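Local coordinates for protein inulin fructotransferase (Bacillus sp. snu-7, PDB 2INV) that converts inulin by intramolecular fructosyl transfer, a lyase-type reaction that releases difructose anhydride III as the expected product, at residues F90-L95 and N105-A110; S156-K161 and Y182-L187; N198-A203 and S221-G226; V28-D33 and G65-H70. All blocks are in the same frame, centred on the assembly; numbering follows the deposited sequence.

Interaction 1: F90-L95 and N105-A110. With FRU (beta-D-fructofuranose), chain D.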
loop_
_atom_site.group_PDB
_atom_site.type_symbol
_atom_site.label_atom_id
_atom_site.label_comp_id
_atom_site.label_asym_id
_atom_site.label_seq_id
_atom_site.Cartn_x
_atom_site.Cartn_y
_atom_site.Cartn_z
ATOM N N PHE A 90 -11.885 -1.577 18.821
ATOM C CA PHE A 90 -11.988 -2.333 20.059
ATOM C C PHE A 90 -12.958 -3.473 19.755
ATOM O O PHE A 90 -14.046 -3.255 19.224
ATOM C CB PHE A 90 -12.515 -1.418 21.176
ATOM C CG PHE A 90 -12.945 -2.138 22.428
ATOM C CD1 PHE A 90 -14.260 -2.592 22.574
ATOM C CD2 PHE A 90 -12.061 -2.309 23.485
ATOM C CE1 PHE A 90 -14.687 -3.194 23.747
ATOM C CE2 PHE A 90 -12.490 -2.921 24.681
ATOM C CZ PHE A 90 -13.792 -3.357 24.808
ATOM N N SER A 91 -12.538 -4.686 20.085
ATOM C CA SER A 91 -13.310 -5.896 19.832
ATOM C C SER A 91 -14.555 -6.032 20.706
ATOM O O SER A 91 -14.487 -6.599 21.798
ATOM C CB SER A 91 -12.403 -7.118 20.044
ATOM O OG SER A 91 -13.108 -8.336 19.847
ATOM N N ARG A 92 -15.692 -5.538 20.225
ATOM C CA ARG A 92 -16.925 -5.652 20.993
ATOM C C ARG A 92 -17.353 -7.107 21.058
ATOM O O ARG A 92 -18.037 -7.528 21.993
ATOM C CB ARG A 92 -18.045 -4.818 20.365
ATOM C CG ARG A 92 -18.067 -3.365 20.821
ATOM C CD ARG A 92 -19.288 -2.638 20.292
ATOM N NE ARG A 92 -19.401 -1.266 20.794
ATOM C CZ ARG A 92 -19.726 -0.946 22.047
ATOM N NH1 ARG A 92 -19.972 -1.900 22.940
ATOM N NH2 ARG A 92 -19.809 0.326 22.412
ATOM N N SER A 93 -16.939 -7.872 20.057
ATOM C CA SER A 93 -17.260 -9.293 19.974
ATOM C C SER A 93 -16.698 -10.034 21.180
ATOM O O SER A 93 -17.392 -10.801 21.822
ATOM C CB SER A 93 -16.671 -9.888 18.689
ATOM O OG SER A 93 -17.145 -11.203 18.470
ATOM N N ILE A 94 -15.429 -9.803 21.482
ATOM C CA ILE A 94 -14.810 -10.468 22.616
ATOM C C ILE A 94 -15.424 -9.982 23.933
ATOM O O ILE A 94 -15.651 -10.777 24.839
ATOM C CB ILE A 94 -13.274 -10.281 22.595
ATOM C CG1 ILE A 94 -12.715 -10.953 21.340
ATOM C CG2 ILE A 94 -12.655 -10.893 23.843
ATOM C CD1 ILE A 94 -11.239 -10.722 21.096
ATOM N N LEU A 95 -15.725 -8.691 24.038
ATOM C CA LEU A 95 -16.346 -8.170 25.256
ATOM C C LEU A 95 -17.680 -8.873 25.505
ATOM O O LEU A 95 -17.957 -9.316 26.620
ATOM C CB LEU A 95 -16.580 -6.652 25.154
ATOM C CG LEU A 95 -17.455 -6.054 26.264
ATOM C CD1 LEU A 95 -16.684 -6.012 27.570
ATOM C CD2 LEU A 95 -17.892 -4.649 25.871
ATOM N N ASN A 105 -11.593 -1.143 29.898
ATOM C CA ASN A 105 -12.217 -0.549 28.716
ATOM C C ASN A 105 -13.423 -1.409 28.345
ATOM O O ASN A 105 -13.348 -2.642 28.400
ATOM C CB ASN A 105 -11.233 -0.530 27.536
ATOM C CG ASN A 105 -10.076 0.422 27.752
ATOM O OD1 ASN A 105 -10.204 1.632 27.563
ATOM N ND2 ASN A 105 -8.933 -0.125 28.154
ATOM N N LEU A 106 -14.528 -0.764 27.979
ATOM C CA LEU A 106 -15.726 -1.488 27.585
ATOM C C LEU A 106 -16.210 -0.955 26.238
ATOM O O LEU A 106 -17.245 -1.384 25.728
ATOM C CB LEU A 106 -16.825 -1.292 28.631
ATOM C CG LEU A 106 -16.587 -1.687 30.091
ATOM C CD1 LEU A 106 -17.659 -1.055 30.960
ATOM C CD2 LEU A 106 -16.588 -3.202 30.239
ATOM N N GLN A 107 -15.451 -0.028 25.660
ATOM C CA GLN A 107 -15.843 0.585 24.394
ATOM C C GLN A 107 -14.752 1.160 23.496
ATOM O O GLN A 107 -13.662 1.508 23.944
ATOM C CB GLN A 107 -16.809 1.743 24.646
ATOM C CG GLN A 107 -18.206 1.393 25.066
ATOM C CD GLN A 107 -19.096 2.616 25.024
ATOM O OE1 GLN A 107 -19.352 3.176 23.955
ATOM N NE2 GLN A 107 -19.544 3.061 26.195
ATOM N N PRO A 108 -15.053 1.257 22.193
ATOM C CA PRO A 108 -14.182 1.799 21.148
ATOM C C PRO A 108 -13.781 3.236 21.490
ATOM O O PRO A 108 -14.539 3.951 22.160
ATOM C CB PRO A 108 -15.065 1.706 19.911
ATOM C CG PRO A 108 -15.701 0.372 20.105
ATOM C CD PRO A 108 -16.066 0.362 21.592
ATOM N N GLY A 109 -12.586 3.646 21.060
ATOM C CA GLY A 109 -12.115 4.989 21.371
ATOM C C GLY A 109 -11.753 5.931 20.231
ATOM O O GLY A 109 -12.332 5.868 19.145
ATOM N N ALA A 110 -10.774 6.800 20.480
ATOM C CA ALA A 110 -10.340 7.786 19.496
ATOM C C ALA A 110 -11.532 8.696 19.230
ATOM O O ALA A 110 -12.318 8.961 20.142
ATOM C CB ALA A 110 -9.887 7.100 18.201
HETATM C C1 FRU D . -13.669 -12.405 17.466
HETATM C C2 FRU D . -12.734 -12.214 16.197
HETATM C C3 FRU D . -13.209 -11.099 15.223
HETATM C C4 FRU D . -12.827 -11.601 13.813
HETATM C C5 FRU D . -12.883 -13.090 13.994
HETATM C C6 FRU D . -11.613 -13.704 13.385
HETATM O O1 FRU D . -15.076 -12.344 17.112
HETATM O O3 FRU D . -13.173 -9.695 15.289
HETATM O O4 FRU D . -13.666 -11.078 12.799
HETATM O O5 FRU D . -13.030 -13.366 15.432
HETATM O O6 FRU D . -11.915 -15.009 13.100
HETATM O O HOH W 1 -19.812 -1.853 26.066
#

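Interaction 2: S156-K161 and Y182-L187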
loop_
_atom_site.group_PDB
_atom_site.type_symbol
_atom_site.label_atom_id
_atom_site.label_comp_id
_atom_site.label_asym_id
_atom_site.label_seq_id
_atom_site.Cartn_x
_atom_site.Cartn_y
_atom_site.Cartn_z
ATOM N N SER A 156 -25.483 -11.674 16.545
ATOM C CA SER A 156 -26.256 -11.729 15.312
ATOM C C SER A 156 -25.670 -10.997 14.105
ATOM O O SER A 156 -25.978 -11.346 12.968
ATOM C CB SER A 156 -27.656 -11.175 15.564
ATOM O OG SER A 156 -27.623 -9.752 15.635
ATOM N N TYR A 157 -24.833 -9.990 14.346
ATOM C CA TYR A 157 -24.258 -9.192 13.263
ATOM C C TYR A 157 -25.389 -8.475 12.557
ATOM O O TYR A 157 -25.308 -8.198 11.362
ATOM C CB TYR A 157 -23.552 -10.053 12.226
ATOM C CG TYR A 157 -22.149 -10.471 12.581
ATOM C CD1 TYR A 157 -21.052 -9.662 12.283
ATOM C CD2 TYR A 157 -21.922 -11.686 13.194
ATOM C CE1 TYR A 157 -19.759 -10.066 12.593
ATOM C CE2 TYR A 157 -20.649 -12.112 13.504
ATOM C CZ TYR A 157 -19.568 -11.302 13.204
ATOM O OH TYR A 157 -18.306 -11.736 13.513
ATOM N N HIS A 158 -26.455 -8.197 13.292
ATOM C CA HIS A 158 -27.598 -7.502 12.728
ATOM C C HIS A 158 -28.003 -6.380 13.643
ATOM O O HIS A 158 -28.060 -6.561 14.859
ATOM C CB HIS A 158 -28.787 -8.448 12.570
ATOM C CG HIS A 158 -28.707 -9.325 11.357
ATOM N ND1 HIS A 158 -27.933 -10.465 11.307
ATOM C CD2 HIS A 158 -29.277 -9.212 10.131
ATOM C CE1 HIS A 158 -28.026 -11.013 10.109
ATOM N NE2 HIS A 158 -28.835 -10.272 9.376
ATOM N N ASN A 159 -28.289 -5.222 13.069
ATOM C CA ASN A 159 -28.722 -4.115 13.899
ATOM C C ASN A 159 -29.255 -2.969 13.057
ATOM O O ASN A 159 -29.551 -1.897 13.569
ATOM C CB ASN A 159 -27.590 -3.640 14.824
ATOM C CG ASN A 159 -26.411 -3.062 14.070
ATOM O OD1 ASN A 159 -26.526 -2.669 12.906
ATOM N ND2 ASN A 159 -25.266 -2.995 14.740
ATOM N N GLY A 160 -29.378 -3.225 11.758
ATOM C CA GLY A 160 -29.914 -2.245 10.831
ATOM C C GLY A 160 -29.193 -0.917 10.696
ATOM O O GLY A 160 -29.755 0.022 10.117
ATOM N N LYS A 161 -27.970 -0.811 11.207
ATOM C CA LYS A 161 -27.250 0.455 11.104
ATOM C C LYS A 161 -26.180 0.412 10.015
ATOM O O LYS A 161 -25.621 -0.641 9.713
ATOM C CB LYS A 161 -26.570 0.782 12.428
ATOM C CG LYS A 161 -27.529 1.016 13.584
ATOM C CD LYS A 161 -26.813 0.829 14.903
ATOM C CE LYS A 161 -27.746 1.053 16.083
ATOM N NZ LYS A 161 -26.986 1.181 17.354
ATOM N N TYR A 182 -18.994 -3.141 14.771
ATOM C CA TYR A 182 -20.355 -3.528 15.136
ATOM C C TYR A 182 -21.481 -2.830 14.363
ATOM O O TYR A 182 -22.483 -2.420 14.942
ATOM C CB TYR A 182 -20.544 -3.371 16.656
ATOM C CG TYR A 182 -20.492 -4.674 17.442
ATOM C CD1 TYR A 182 -19.521 -5.644 17.183
ATOM C CD2 TYR A 182 -21.411 -4.924 18.458
ATOM C CE1 TYR A 182 -19.474 -6.848 17.915
ATOM C CE2 TYR A 182 -21.373 -6.119 19.206
ATOM C CZ TYR A 182 -20.399 -7.071 18.923
ATOM O OH TYR A 182 -20.377 -8.235 19.648
ATOM N N LEU A 183 -21.315 -2.729 13.045
ATOM C CA LEU A 183 -22.302 -2.106 12.151
ATOM C C LEU A 183 -22.826 -3.155 11.179
ATOM O O LEU A 183 -22.028 -3.929 10.635
ATOM C CB LEU A 183 -21.651 -0.979 11.335
ATOM C CG LEU A 183 -21.257 0.293 12.075
ATOM C CD1 LEU A 183 -20.344 1.121 11.195
ATOM C CD2 LEU A 183 -22.512 1.063 12.436
ATOM N N GLU A 184 -24.131 -3.175 10.913
ATOM C CA GLU A 184 -24.605 -4.180 9.979
ATOM C C GLU A 184 -23.942 -3.974 8.624
ATOM O O GLU A 184 -23.614 -4.936 7.929
ATOM C CB GLU A 184 -26.123 -4.173 9.824
ATOM C CG GLU A 184 -26.566 -5.494 9.213
ATOM C CD GLU A 184 -28.055 -5.732 9.220
ATOM O OE1 GLU A 184 -28.714 -5.394 10.224
ATOM O OE2 GLU A 184 -28.563 -6.294 8.227
ATOM N N HIS A 185 -23.752 -2.714 8.256
ATOM C CA HIS A 185 -23.090 -2.368 7.004
ATOM C C HIS A 185 -22.106 -1.271 7.381
ATOM O O HIS A 185 -22.509 -0.205 7.841
ATOM C CB HIS A 185 -24.088 -1.821 5.980
ATOM C CG HIS A 185 -25.146 -2.796 5.575
ATOM N ND1 HIS A 185 -25.004 -3.655 4.507
ATOM C CD2 HIS A 185 -26.367 -3.049 6.104
ATOM C CE1 HIS A 185 -26.093 -4.395 4.394
ATOM N NE2 HIS A 185 -26.934 -4.047 5.351
ATOM N N ALA A 186 -20.816 -1.526 7.208
ATOM C CA ALA A 186 -19.824 -0.521 7.562
ATOM C C ALA A 186 -19.765 0.558 6.497
ATOM O O ALA A 186 -20.128 1.711 6.729
ATOM C CB ALA A 186 -18.459 -1.171 7.718
ATOM N N LEU A 187 -19.326 0.161 5.309
ATOM C CA LEU A 187 -19.186 1.086 4.192
ATOM C C LEU A 187 -19.857 0.615 2.900
ATOM O O LEU A 187 -19.672 -0.523 2.469
ATOM C CB LEU A 187 -17.701 1.317 3.918
ATOM C CG LEU A 187 -17.360 2.169 2.701
ATOM C CD1 LEU A 187 -17.646 3.619 3.010
ATOM C CD2 LEU A 187 -15.894 1.982 2.346
#

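Interaction 3: N198-A203 and S221-G226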
loop_
_atom_site.group_PDB
_atom_site.type_symbol
_atom_site.label_atom_id
_atom_site.label_comp_id
_atom_site.label_asym_id
_atom_site.label_seq_id
_atom_site.Cartn_x
_atom_site.Cartn_y
_atom_site.Cartn_z
ATOM N N ASN A 198 -8.355 2.522 1.552
ATOM C CA ASN A 198 -7.054 1.994 1.964
ATOM C C ASN A 198 -6.683 2.338 3.405
ATOM O O ASN A 198 -7.089 3.377 3.929
ATOM C CB ASN A 198 -5.963 2.552 1.045
ATOM C CG ASN A 198 -5.691 4.019 1.303
ATOM O OD1 ASN A 198 -6.565 4.867 1.093
ATOM N ND2 ASN A 198 -4.481 4.328 1.774
ATOM N N ASP A 199 -5.904 1.456 4.029
ATOM C CA ASP A 199 -5.428 1.651 5.395
ATOM C C ASP A 199 -6.564 1.767 6.427
ATOM O O ASP A 199 -6.513 2.622 7.310
ATOM C CB ASP A 199 -4.557 2.910 5.451
ATOM C CG ASP A 199 -3.515 2.857 6.547
ATOM O OD1 ASP A 199 -3.201 1.746 7.021
ATOM O OD2 ASP A 199 -3.001 3.928 6.933
ATOM N N ASN A 200 -7.581 0.911 6.322
ATOM C CA ASN A 200 -8.700 0.939 7.267
ATOM C C ASN A 200 -8.848 -0.347 8.063
ATOM O O ASN A 200 -8.310 -1.390 7.687
ATOM C CB ASN A 200 -10.040 1.209 6.558
ATOM C CG ASN A 200 -9.997 2.410 5.650
ATOM O OD1 ASN A 200 -10.202 3.595 6.219
ATOM N ND2 ASN A 200 -9.789 2.276 4.440
HETATM N N MSE A 201 -9.603 -0.250 9.156
HETATM C CA MSE A 201 -9.901 -1.383 10.027
HETATM C C MSE A 201 -11.413 -1.523 10.085
HETATM O O MSE A 201 -12.090 -0.767 10.794
HETATM C CB MSE A 201 -9.343 -1.141 11.426
HETATM C CG MSE A 201 -9.793 -2.147 12.478
HETATM SE SE MSE A 201 -9.325 -3.952 12.059
HETATM C CE MSE A 201 -7.482 -3.910 12.604
ATOM N N ILE A 202 -11.925 -2.481 9.317
ATOM C CA ILE A 202 -13.356 -2.728 9.223
ATOM C C ILE A 202 -13.633 -4.146 9.705
ATOM O O ILE A 202 -13.493 -5.104 8.934
ATOM C CB ILE A 202 -13.810 -2.634 7.765
ATOM C CG1 ILE A 202 -13.083 -1.476 7.084
ATOM C CG2 ILE A 202 -15.315 -2.452 7.694
ATOM C CD1 ILE A 202 -13.303 -1.396 5.604
ATOM N N ALA A 203 -14.033 -4.301 10.960
ATOM C CA ALA A 203 -14.289 -5.643 11.451
ATOM C C ALA A 203 -15.416 -5.746 12.453
ATOM O O ALA A 203 -15.824 -4.750 13.073
ATOM C CB ALA A 203 -13.022 -6.222 12.041
ATOM N N SER A 221 -6.941 -1.388 -0.947
ATOM C CA SER A 221 -5.710 -1.998 -0.468
ATOM C C SER A 221 -5.338 -1.616 0.960
ATOM O O SER A 221 -5.885 -0.665 1.522
ATOM C CB SER A 221 -4.557 -1.624 -1.399
ATOM O OG SER A 221 -4.252 -0.258 -1.291
ATOM N N GLY A 222 -4.381 -2.355 1.519
ATOM C CA GLY A 222 -3.906 -2.098 2.870
ATOM C C GLY A 222 -4.942 -2.125 3.982
ATOM O O GLY A 222 -4.709 -1.567 5.058
ATOM N N ASN A 223 -6.071 -2.790 3.747
ATOM C CA ASN A 223 -7.131 -2.861 4.750
ATOM C C ASN A 223 -7.194 -4.169 5.544
ATOM O O ASN A 223 -6.760 -5.222 5.072
ATOM C CB ASN A 223 -8.501 -2.638 4.099
ATOM C CG ASN A 223 -8.570 -1.357 3.289
ATOM O OD1 ASN A 223 -8.680 -0.227 3.978
ATOM N ND2 ASN A 223 -8.519 -1.381 2.057
ATOM N N HIS A 224 -7.752 -4.069 6.753
ATOM C CA HIS A 224 -7.952 -5.188 7.687
ATOM C C HIS A 224 -9.467 -5.446 7.718
ATOM O O HIS A 224 -10.207 -4.589 8.201
ATOM C CB HIS A 224 -7.541 -4.778 9.109
ATOM C CG HIS A 224 -6.095 -5.005 9.447
ATOM N ND1 HIS A 224 -5.535 -6.261 9.545
ATOM C CD2 HIS A 224 -5.115 -4.136 9.804
ATOM C CE1 HIS A 224 -4.279 -6.157 9.949
ATOM N NE2 HIS A 224 -4.000 -4.879 10.114
HETATM N N MSE A 225 -9.954 -6.585 7.225
HETATM C CA MSE A 225 -11.417 -6.816 7.251
HETATM C C MSE A 225 -11.909 -8.160 7.794
HETATM O O MSE A 225 -11.332 -9.222 7.529
HETATM C CB MSE A 225 -12.037 -6.661 5.857
HETATM C CG MSE A 225 -11.879 -5.276 5.247
HETATM SE SE MSE A 225 -12.783 -5.204 3.548
HETATM C CE MSE A 225 -11.467 -4.246 2.547
ATOM N N GLY A 226 -13.023 -8.084 8.516
ATOM C CA GLY A 226 -13.678 -9.247 9.090
ATOM C C GLY A 226 -15.165 -8.929 9.113
ATOM O O GLY A 226 -15.590 -7.980 9.775
HETATM O O HOH W 2 -2.372 -0.204 5.464
#

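Interaction 4: V28-D33 and G65-H70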
loop_
_atom_site.group_PDB
_atom_site.type_symbol
_atom_site.label_atom_id
_atom_site.label_comp_id
_atom_site.label_asym_id
_atom_site.label_seq_id
_atom_site.Cartn_x
_atom_site.Cartn_y
_atom_site.Cartn_z
ATOM N N VAL A 28 -27.582 20.984 22.147
ATOM C CA VAL A 28 -27.492 19.785 21.318
ATOM C C VAL A 28 -26.043 19.785 20.816
ATOM O O VAL A 28 -25.740 20.330 19.749
ATOM C CB VAL A 28 -28.461 19.833 20.106
ATOM C CG1 VAL A 28 -28.217 18.621 19.202
ATOM C CG2 VAL A 28 -29.900 19.832 20.595
ATOM N N THR A 29 -25.165 19.173 21.611
ATOM C CA THR A 29 -23.731 19.080 21.347
ATOM C C THR A 29 -23.307 17.850 20.556
ATOM O O THR A 29 -24.122 16.993 20.232
ATOM C CB THR A 29 -22.964 19.033 22.669
ATOM O OG1 THR A 29 -23.402 17.892 23.418
ATOM C CG2 THR A 29 -23.210 20.294 23.483
ATOM N N ALA A 30 -22.011 17.761 20.268
ATOM C CA ALA A 30 -21.484 16.617 19.541
ATOM C C ALA A 30 -21.680 15.375 20.404
ATOM O O ALA A 30 -21.891 14.281 19.886
ATOM C CB ALA A 30 -20.005 16.816 19.231
ATOM N N GLN A 31 -21.620 15.551 21.723
ATOM C CA GLN A 31 -21.796 14.431 22.644
ATOM C C GLN A 31 -23.203 13.837 22.612
ATOM O O GLN A 31 -23.365 12.618 22.637
ATOM C CB GLN A 31 -21.460 14.852 24.081
ATOM C CG GLN A 31 -19.978 15.095 24.346
ATOM C CD GLN A 31 -19.681 15.255 25.821
ATOM O OE1 GLN A 31 -20.097 14.432 26.649
ATOM N NE2 GLN A 31 -18.959 16.316 26.163
ATOM N N SER A 32 -24.221 14.693 22.563
ATOM C CA SER A 32 -25.603 14.213 22.546
ATOM C C SER A 32 -26.089 13.840 21.139
ATOM O O SER A 32 -26.832 12.874 20.979
ATOM C CB SER A 32 -26.548 15.243 23.179
ATOM O OG SER A 32 -26.713 16.380 22.358
ATOM N N ASP A 33 -25.691 14.609 20.127
ATOM C CA ASP A 33 -26.063 14.303 18.748
ATOM C C ASP A 33 -25.099 14.962 17.772
ATOM O O ASP A 33 -25.378 16.028 17.230
ATOM C CB ASP A 33 -27.486 14.763 18.438
ATOM C CG ASP A 33 -28.049 14.101 17.184
ATOM O OD1 ASP A 33 -27.287 13.379 16.498
ATOM O OD2 ASP A 33 -29.248 14.294 16.874
ATOM N N GLY A 65 -12.860 11.505 21.523
ATOM C CA GLY A 65 -14.014 11.514 22.398
ATOM C C GLY A 65 -15.153 10.580 22.073
ATOM O O GLY A 65 -15.177 9.919 21.042
ATOM N N ASP A 66 -16.104 10.528 22.999
ATOM C CA ASP A 66 -17.295 9.695 22.876
ATOM C C ASP A 66 -18.449 10.579 22.400
ATOM O O ASP A 66 -18.872 11.492 23.112
ATOM C CB ASP A 66 -17.657 9.060 24.226
ATOM C CG ASP A 66 -16.650 8.016 24.673
ATOM O OD1 ASP A 66 -16.089 7.316 23.802
ATOM O OD2 ASP A 66 -16.423 7.878 25.894
ATOM N N TYR A 67 -18.956 10.310 21.200
ATOM C CA TYR A 67 -20.052 11.095 20.630
ATOM C C TYR A 67 -21.211 10.218 20.150
ATOM O O TYR A 67 -21.002 9.243 19.425
ATOM C CB TYR A 67 -19.551 11.919 19.440
ATOM C CG TYR A 67 -18.281 12.686 19.701
ATOM C CD1 TYR A 67 -18.301 13.897 20.385
ATOM C CD2 TYR A 67 -17.053 12.194 19.267
ATOM C CE1 TYR A 67 -17.124 14.604 20.633
ATOM C CE2 TYR A 67 -15.872 12.889 19.506
ATOM C CZ TYR A 67 -15.915 14.091 20.188
ATOM O OH TYR A 67 -14.751 14.775 20.427
ATOM N N ASP A 68 -22.429 10.578 20.549
ATOM C CA ASP A 68 -23.643 9.854 20.154
ATOM C C ASP A 68 -24.230 10.451 18.878
ATOM O O ASP A 68 -24.358 11.670 18.765
ATOM C CB ASP A 68 -24.722 9.955 21.238
ATOM C CG ASP A 68 -24.523 8.975 22.380
ATOM O OD1 ASP A 68 -23.519 8.232 22.382
ATOM O OD2 ASP A 68 -25.401 8.939 23.270
ATOM N N LEU A 69 -24.592 9.602 17.921
ATOM C CA LEU A 69 -25.197 10.102 16.694
ATOM C C LEU A 69 -26.616 9.559 16.581
ATOM O O LEU A 69 -26.819 8.358 16.359
ATOM C CB LEU A 69 -24.392 9.690 15.453
ATOM C CG LEU A 69 -24.856 10.329 14.134
ATOM C CD1 LEU A 69 -23.652 10.619 13.263
ATOM C CD2 LEU A 69 -25.843 9.424 13.411
ATOM N N HIS A 70 -27.594 10.443 16.752
ATOM C CA HIS A 70 -28.988 10.055 16.653
ATOM C C HIS A 70 -29.504 10.490 15.271
ATOM O O HIS A 70 -30.274 9.768 14.642
ATOM C CB HIS A 70 -29.808 10.724 17.771
ATOM C CG HIS A 70 -29.652 10.086 19.119
ATOM N ND1 HIS A 70 -30.402 9.005 19.530
ATOM C CD2 HIS A 70 -28.847 10.401 20.166
ATOM C CE1 HIS A 70 -30.071 8.684 20.768
ATOM N NE2 HIS A 70 -29.130 9.514 21.177
#

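Interaction 1: F90-L95 and N105-A110
Phe90 has more surface buried here than any other residue of the contact. Its CG is anti to the backbone N (chi1 168°), and CB points toward the 105-110 loop. The ring follows that loop back from Pro108 to Asn105. At the root of the ring, Phe90 CD1 is 3.6 Å from Pro108 CD, and the two side chains cross at about a right angle. Gln107 N lies above one ring face, offset toward the rim. At the tip, Phe90 CZ is 3.7 Å from Asn105 O, a buried carbonyl oxygen with no hydrogen-bond partner in the model. An alanine here would remove the ring that lines the loop from Pro108 to Asn105, and would probably loosen the loop's packing on the helix start.

Pro108 also serves Arg92. Its CD lies over one face of the guanidinium, 3.8 Å from Arg92 NE. That NE forms a salt bridge with Asp146. Arg92 NH1 donates to a water at 3.1 Å, and the water donates to Leu106 O at 2.6 Å. Leu95 also reaches the loop, its CD1 3.9 Å from Leu106 CD2. The second subunit covers part of the contact: its Tyr79 packs on Phe90, and its Asp53 accepts from Gln107 NE2.

Ser91 is the N-cap of the short helix, its OG accepting from Ile94 N at 3.2 Å. Two residues on, Ser93 OG is hydrogen-bonded to O1 of the bound fructose at 2.7 Å. Glu204, Pro251 and Arg252 also bond this sugar. The contact thus backs a capped helix start that lines the fructose pocket.

Interaction 2: S156-K161 and Y182-L187
The contact is built on an Asx turn at Asn159, in a loop beside the fructose pocket, and on the Glu184 carboxylate it holds. The turn is closed by Lys161 N, which donates to Asn159 OD1 at 2.9 Å. Asn159 CG takes the crowded position between the backbone N and the carbonyl carbon (chi1 65°). From there the amide reaches both ways. OD1 accepts a second bond, from Glu184 N at 3.2 Å, with the donor above the carbonyl plane. ND2 donates to Tyr182 O at 2.8 Å, which lies in the amide plane, and also bonds Gly149 O.

Glu184 answers from the other side. Its CG is anti to the backbone N, and the extended chain slides past Asn159 in the opposite direction. OE1 is gripped by two N-H groups. Asn159 N meets its anti lone pair at 2.9 Å. Gly160 N comes from above the carboxylate plane at 2.7 Å. These bonds would probably favour the charged form of Glu184. OE2 approaches His158 CD2 at 3.6 Å, with ring and carboxylate planes 60° apart. His158 is itself steadied by ND1, which donates to Ser156 O at 2.7 Å. Tyr157 OH bonds Arg252, and Tyr182 stacks on Phe150 of the loop after strand 135-146.

Lys161 O then accepts from His185 N nearly along its C=O axis, at 3.1 Å. This brings the loop alongside the start of strand 185-193, which pairs in parallel with strand 162-166. His185 also bonds Glu210 of strand 207-211, on the next coil.

Interaction 3: N198-A203 and S221-G226
Strands 201-203 and 224-226 run parallel, 9° apart, with their axes 4.5 Å from each other at closest. The hydrogen bonds alternate in direction. His224 N donates to Asn200 O at 2.9 Å, and Ile202 N returns a bond to His224 O along its C=O axis. Gly226 N then donates to Ile202 O at 3.0 Å.

Before the strands the chain turns, and two asparagines keep the pairing going. Asn200 and Asn223 lie side by side, pointing the same way, with amide planes only 7° apart. Asn223 OD1 accepts from Asn200 ND2 in the carbonyl plane and from Asn200 N above it, both at 2.8 Å. Asn247 OD1 likewise accepts from Asn223 N, so the row continues into the next coil. Stacked asparagines at turns are well known from parallel beta-helices.

Ile202 and Met225 share one face of the sheet, with Ile202 CB 4.1 Å from Met225 CG. Met201 and His224 share the other. Selenomethionine Met201 bends at chi2 and chi3, bringing SE to 3.5 Å from His224 CB. At the turn, a water donates to Asp199 OD1 and Gly222 O. Asp199 also forms a salt bridge with Arg196 of the second subunit.

Strand 174-181 flanks the pair on the coil before, and strand 248-249 on the coil after. Across the interior, Ile202 and Met225 pack on Cys208 and Val209 of strand 207-211.

Interaction 4: V28-D33 and G65-H70
The packed side of this contact is the line where the start of helix 30-48 lies on strand 65-69. Ala30 CB rests 3.6 Å from CD1 of the buried Tyr67 ring, whose edge faces Gln31 N. Next to it, Asp68 N donates to Gln31 O at 3.1 Å, from above the carbonyl plane. Asp33 CA comes close to Asp68 O, a CA-H...O contact of 3.1 Å.

Asp33 CG is anti to the backbone N (chi1 -163°), which carries the carboxylate to the strand end. There OD1 accepts from His70 N at 3.0 Å, and OD2 bonds Thr71 OG1. An alanine here would remove both bonds and would probably let the end of the strand drift from the helix.

The solvent side is looser. Gln31 is exposed and points away from the strand at CB, its CG 4.0 Å from Asp66 O. The exposed His70 offers its ring edge to Ser32 O, with CD2 at 3.3 Å. Thr29 and Ser32 form a capping box, both of its bonds weak.

Strand 65-69 pairs with strand 111-115. A helix covering the N-terminal end of the coils is a common feature of right-handed parallel beta-helix proteins, and helix 30-48 is consistent with that role.

In the fold
Interaction 3 is the core contact: regular parallel strand pairing, extended through turns by asparagine amides. The other three are only partly buried; 1 and 2 use loops, while 4 sets a helix start on a strand. Interaction 2 relies on a carboxylate and an amide binding backbone groups, whereas interaction 1 is mainly ring, proline and guanidinium packing. Interaction 4 is held by a few polar bonds. Interactions 1 and 4 are tied by a probable hydrogen bond from Gly65 N to Ala110 O. Interactions 1 and 2 touch through Ser93 and Tyr182 near the sugar, and 2 meets 3 where Ala186 packs on Ile202. Interactions 1, 3 and 4 also touch the second subunit.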